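PDB 3NI7: bacterial regulatory proteins, TetR family from Nitrosomonas europaea, which probably binds DNA through an N-terminal helix-turn-helix domain and acts as a transcriptional regulator of the TetR family. Local coordinates for residues H22-W25 with E26-R29; E43-L46 with Y47-K51. All blocks are in the same frame, centred on the assembly; numbering follows the deposited sequence.

Interaction 1 of 2, residues H22-W25 with E26-R29; sequences HTSW and EAVR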
loop_
_atom_site.group_PDB
_atom_site.type_symbol
_atom_site.label_atom_id
_atom_site.label_comp_id
_atom_site.label_asym_id
_atom_site.label_seq_id
_atom_site.Cartn_x
_atom_site.Cartn_y
_atom_site.Cartn_z
ATOM N N HIS A 22 1.182 2.247 -26.886
ATOM C CA HIS A 22 0.301 2.670 -27.995
ATOM C C HIS A 22 -1.100 2.132 -27.829
ATOM O O HIS A 22 -2.060 2.722 -28.312
ATOM C CB HIS A 22 0.781 2.180 -29.354
ATOM C CG HIS A 22 2.164 2.601 -29.693
ATOM N ND1 HIS A 22 2.548 3.923 -29.734
ATOM C CD2 HIS A 22 3.257 1.878 -30.015
ATOM C CE1 HIS A 22 3.827 3.991 -30.066
ATOM N NE2 HIS A 22 4.280 2.764 -30.238
ATOM N N THR A 23 -1.219 0.982 -27.190
ATOM C CA THR A 23 -2.528 0.371 -27.026
ATOM C C THR A 23 -2.966 0.276 -25.586
ATOM O O THR A 23 -3.631 1.167 -25.114
ATOM C CB THR A 23 -2.560 -0.999 -27.704
ATOM O OG1 THR A 23 -1.606 -1.865 -27.082
ATOM C CG2 THR A 23 -2.187 -0.801 -29.087
ATOM N N SER A 24 -2.637 -0.821 -24.933
ATOM C CA SER A 24 -2.660 -0.932 -23.497
ATOM C C SER A 24 -1.833 -2.177 -23.177
ATOM O O SER A 24 -1.335 -2.853 -24.069
ATOM C CB SER A 24 -4.056 -1.048 -22.876
ATOM O OG SER A 24 -4.767 -2.137 -23.398
ATOM N N TRP A 25 -1.654 -2.444 -21.895
ATOM C CA TRP A 25 -1.003 -3.636 -21.411
ATOM C C TRP A 25 -1.908 -4.838 -21.686
ATOM O O TRP A 25 -1.500 -5.804 -22.391
ATOM C CB TRP A 25 -0.727 -3.500 -19.911
ATOM C CG TRP A 25 -0.205 -4.702 -19.304
ATOM C CD1 TRP A 25 -0.801 -5.465 -18.361
ATOM C CD2 TRP A 25 1.030 -5.325 -19.617
ATOM N NE1 TRP A 25 -0.005 -6.538 -18.058
ATOM C CE2 TRP A 25 1.122 -6.478 -18.828
ATOM C CE3 TRP A 25 2.069 -5.021 -20.495
ATOM C CZ2 TRP A 25 2.208 -7.329 -18.894
ATOM C CZ3 TRP A 25 3.152 -5.870 -20.566
ATOM C CH2 TRP A 25 3.215 -7.007 -19.780
ATOM N N GLU A 26 -3.134 -4.793 -21.160
ATOM C CA GLU A 26 -4.131 -5.858 -21.409
ATOM C C GLU A 26 -4.149 -6.341 -22.852
ATOM O O GLU A 26 -4.186 -7.530 -23.104
ATOM C CB GLU A 26 -5.524 -5.380 -21.072
ATOM C CG GLU A 26 -6.592 -6.419 -21.284
ATOM C CD GLU A 26 -7.828 -5.847 -21.942
ATOM O OE1 GLU A 26 -8.338 -4.791 -21.459
ATOM O OE2 GLU A 26 -8.285 -6.475 -22.939
ATOM N N ALA A 27 -4.097 -5.407 -23.789
ATOM C CA ALA A 27 -4.080 -5.710 -25.219
ATOM C C ALA A 27 -2.817 -6.449 -25.710
ATOM O O ALA A 27 -2.800 -7.003 -26.850
ATOM C CB ALA A 27 -4.241 -4.431 -26.005
ATOM N N VAL A 28 -1.771 -6.475 -24.881
ATOM C CA VAL A 28 -0.493 -6.980 -25.359
ATOM C C VAL A 28 -0.455 -8.505 -25.408
ATOM O O VAL A 28 -0.636 -9.164 -24.379
ATOM C CB VAL A 28 0.669 -6.557 -24.477
ATOM C CG1 VAL A 28 1.928 -7.319 -24.910
ATOM C CG2 VAL A 28 0.883 -5.078 -24.541
ATOM N N ARG A 29 -0.210 -9.051 -26.600
ATOM C CA ARG A 29 0.029 -10.489 -26.801
ATOM C C ARG A 29 1.458 -10.763 -27.273
ATOM O O ARG A 29 2.100 -9.905 -27.892
ATOM C CB ARG A 29 -0.932 -11.042 -27.843
ATOM C CG ARG A 29 -2.387 -10.925 -27.503
ATOM C CD ARG A 29 -2.764 -11.734 -26.275
ATOM N NE ARG A 29 -4.119 -11.379 -25.861
ATOM C CZ ARG A 29 -4.457 -10.265 -25.216
ATOM N NH1 ARG A 29 -3.532 -9.377 -24.866
ATOM N NH2 ARG A 29 -5.735 -10.044 -24.910
#

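Interaction 2 of 2, residues E43-L46 with Y47-K51; sequences EIRL and YFREK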
loop_
_atom_site.group_PDB
_atom_site.type_symbol
_atom_site.label_atom_id
_atom_site.label_comp_id
_atom_site.label_asym_id
_atom_site.label_seq_id
_atom_site.Cartn_x
_atom_site.Cartn_y
_atom_site.Cartn_z
ATOM N N GLU A 43 10.285 -18.122 -31.030
ATOM C CA GLU A 43 11.492 -17.474 -30.569
ATOM C C GLU A 43 11.225 -16.693 -29.296
ATOM O O GLU A 43 12.012 -16.707 -28.366
ATOM C CB GLU A 43 12.057 -16.536 -31.620
ATOM C CG GLU A 43 13.330 -17.051 -32.300
ATOM C CD GLU A 43 13.900 -16.041 -33.342
ATOM O OE1 GLU A 43 13.354 -15.930 -34.489
ATOM O OE2 GLU A 43 14.901 -15.358 -32.979
ATOM N N ILE A 44 10.113 -15.997 -29.256
ATOM C CA ILE A 44 9.767 -15.244 -28.055
ATOM C C ILE A 44 9.597 -16.153 -26.841
ATOM O O ILE A 44 10.052 -15.834 -25.743
ATOM C CB ILE A 44 8.472 -14.465 -28.241
ATOM C CG1 ILE A 44 8.646 -13.414 -29.329
ATOM C CG2 ILE A 44 8.109 -13.775 -26.965
ATOM C CD1 ILE A 44 10.032 -12.777 -29.335
ATOM N N ARG A 45 8.978 -17.310 -27.047
ATOM C CA ARG A 45 8.614 -18.125 -25.936
ATOM C C ARG A 45 9.833 -18.825 -25.353
ATOM O O ARG A 45 9.758 -19.301 -24.238
ATOM C CB ARG A 45 7.491 -19.081 -26.308
ATOM C CG ARG A 45 6.134 -18.411 -26.451
ATOM C CD ARG A 45 4.945 -19.375 -26.579
ATOM N NE ARG A 45 4.925 -20.428 -25.545
ATOM C CZ ARG A 45 4.163 -20.441 -24.445
ATOM N NH1 ARG A 45 3.310 -19.444 -24.179
ATOM N NH2 ARG A 45 4.272 -21.451 -23.574
ATOM N N LEU A 46 10.964 -18.845 -26.056
ATOM C CA LEU A 46 12.205 -19.285 -25.421
ATOM C C LEU A 46 12.451 -18.431 -24.161
ATOM O O LEU A 46 12.785 -18.935 -23.096
ATOM C CB LEU A 46 13.389 -19.133 -26.360
ATOM C CG LEU A 46 13.631 -20.200 -27.447
ATOM C CD1 LEU A 46 14.620 -19.668 -28.494
ATOM C CD2 LEU A 46 14.127 -21.576 -26.940
ATOM N N TYR A 47 12.255 -17.119 -24.302
ATOM C CA TYR A 47 12.516 -16.165 -23.243
ATOM C C TYR A 47 11.344 -16.002 -22.330
ATOM O O TYR A 47 11.501 -16.001 -21.149
ATOM C CB TYR A 47 12.851 -14.810 -23.832
ATOM C CG TYR A 47 14.088 -14.887 -24.641
ATOM C CD1 TYR A 47 15.331 -14.752 -24.049
ATOM C CD2 TYR A 47 14.027 -15.149 -25.969
ATOM C CE1 TYR A 47 16.486 -14.854 -24.762
ATOM C CE2 TYR A 47 15.172 -15.226 -26.710
ATOM C CZ TYR A 47 16.418 -15.089 -26.086
ATOM O OH TYR A 47 17.613 -15.205 -26.778
ATOM N N PHE A 48 10.170 -15.816 -22.879
ATOM C CA PHE A 48 8.972 -15.593 -22.072
ATOM C C PHE A 48 7.847 -16.530 -22.491
ATOM O O PHE A 48 7.364 -16.471 -23.630
ATOM C CB PHE A 48 8.506 -14.122 -22.185
ATOM C CG PHE A 48 9.553 -13.128 -21.758
ATOM C CD1 PHE A 48 10.386 -12.550 -22.674
ATOM C CD2 PHE A 48 9.745 -12.835 -20.424
ATOM C CE1 PHE A 48 11.379 -11.677 -22.263
ATOM C CE2 PHE A 48 10.746 -11.996 -20.017
ATOM C CZ PHE A 48 11.562 -11.409 -20.934
ATOM N N ARG A 49 7.424 -17.393 -21.585
ATOM C CA ARG A 49 6.300 -18.283 -21.861
ATOM C C ARG A 49 4.946 -17.676 -21.470
ATOM O O ARG A 49 3.909 -18.161 -21.912
ATOM C CB ARG A 49 6.530 -19.621 -21.148
ATOM C CG ARG A 49 7.800 -20.309 -21.649
ATOM C CD ARG A 49 8.025 -21.581 -21.015
ATOM N NE ARG A 49 7.162 -22.603 -21.596
ATOM C CZ ARG A 49 6.093 -23.136 -21.004
ATOM N NH1 ARG A 49 5.703 -22.733 -19.798
ATOM N NH2 ARG A 49 5.407 -24.096 -21.625
ATOM N N GLU A 50 4.970 -16.603 -20.663
ATOM C CA GLU A 50 3.753 -15.942 -20.121
ATOM C C GLU A 50 3.918 -14.439 -20.043
ATOM O O GLU A 50 5.024 -13.942 -19.932
ATOM C CB GLU A 50 3.448 -16.427 -18.703
ATOM C CG GLU A 50 2.640 -17.709 -18.578
ATOM C CD GLU A 50 2.312 -18.049 -17.106
ATOM O OE1 GLU A 50 2.177 -17.124 -16.274
ATOM O OE2 GLU A 50 2.188 -19.243 -16.766
ATOM N N LYS A 51 2.801 -13.731 -20.055
ATOM C CA LYS A 51 2.786 -12.275 -20.000
ATOM C C LYS A 51 3.322 -11.761 -18.631
ATOM O O LYS A 51 4.120 -10.812 -18.547
ATOM C CB LYS A 51 1.350 -11.811 -20.271
ATOM C CG LYS A 51 1.216 -10.507 -21.030
ATOM C CD LYS A 51 -0.255 -10.246 -21.392
ATOM C CE LYS A 51 -0.592 -8.747 -21.348
ATOM N NZ LYS A 51 -1.967 -8.449 -21.840
#

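Interaction 1 of 2, residues H22-W25 with E26-R29
V28 sets its CG2 methyl beside the carbonyl oxygens of S24 and W25 and reaches the indole of W25 obliquely, where CE3 is 4.2 Å from V28 CG2. The two side chains meet because W25 to V28 forms a type I beta turn, which brings the first and fourth residues together. The turn is closed by V28 N, which donates to W25 O over 2.6 Å. W25 has CG anti to its backbone N (chi1 174°), which carries the ring off the turn toward the body of the protein, where it packs on A20 of helix 7-22 and M105 of helix 99-108. A large flat aromatic suits this buried junction, and the compact branched V28 fills in beside it, also touching A20.

On the more open side, S24 and A27 pack closely. S24 OG sits between its own backbone N and carbonyl carbon (chi1 57°), and this short hydroxyl reaches back to A27 N, accepting a weak bond at 3.4 Å; the A27 methyl lies 3.5 Å from the same S24 OG. T23 OG1 is 3.8 Å from A27 CB and is hydrogen-bonded to L19 O at the end of the preceding helix. R29 curls back so that its NH1 donates to E26 O over 2.6 Å, nearly in the guanidinium plane, with a weaker bond to V28 O. R29 and K51 thus bring two positive groups to the turn's carbonyl oxygens, which probably polarises these oxygens and offsets the closeness of the two charges.

Interaction 2 of 2, residues E43-L46 with Y47-K51
One face of the R49 guanidinium is met by R45 NH2, which stands 3.3 Å above its plane and toward the rim, while R49 NH2 lies at the edge of the R45 guanidinium. The two planes are 73° apart, and R45 NH2 to R49 NH2 is 3.5 Å; both groups are donors, so no hydrogen bond joins them. R45 bends at chi3 (50°), swinging its guanidinium back toward the backbone of R49, whose CA lies over one of its faces. The Y47 ring presents its edge to the backbone: Y47 CD2 is 3.5 Å from E43 O, with I44 O also near the ring plane.

I44 O takes two amides as the helix runs out. F48 N donates to I44 O over 2.9 Å, almost straight at 177°, whereas Y47 N makes a more bent bond to the same oxygen. Aromatic F48 suits the buried side, reaching I12 of helix 7-22 and L54 and A57 of helix 51-69; the long, charged arginines suit the more open one. This is the C-terminal end of the second helix of the predicted helix-turn-helix, which corresponds to the recognition helix of TetR-family domains and so probably faces DNA.

Overall arrangement
From the N terminus, helix 7-22 ends and interaction 1 closes the turn that leads into helix 30-36, the first helix of the predicted helix-turn-helix. Helix 41-47 follows, and interaction 2 finishes it and turns the chain into helix 51-69. The two contacts are thus in series, neither nested nor crossing, with centres about 16 Å apart. They are nevertheless joined: K51, which closes the range of interaction 2 but takes no part in its side-chain contact, reaches back to interaction 1, where K51 NZ probably hydrogen-bonds to W25 O and makes a cation-pi contact with the W25 ring. The lysine thereby ties the two connections flanking the helix-turn-helix to each other.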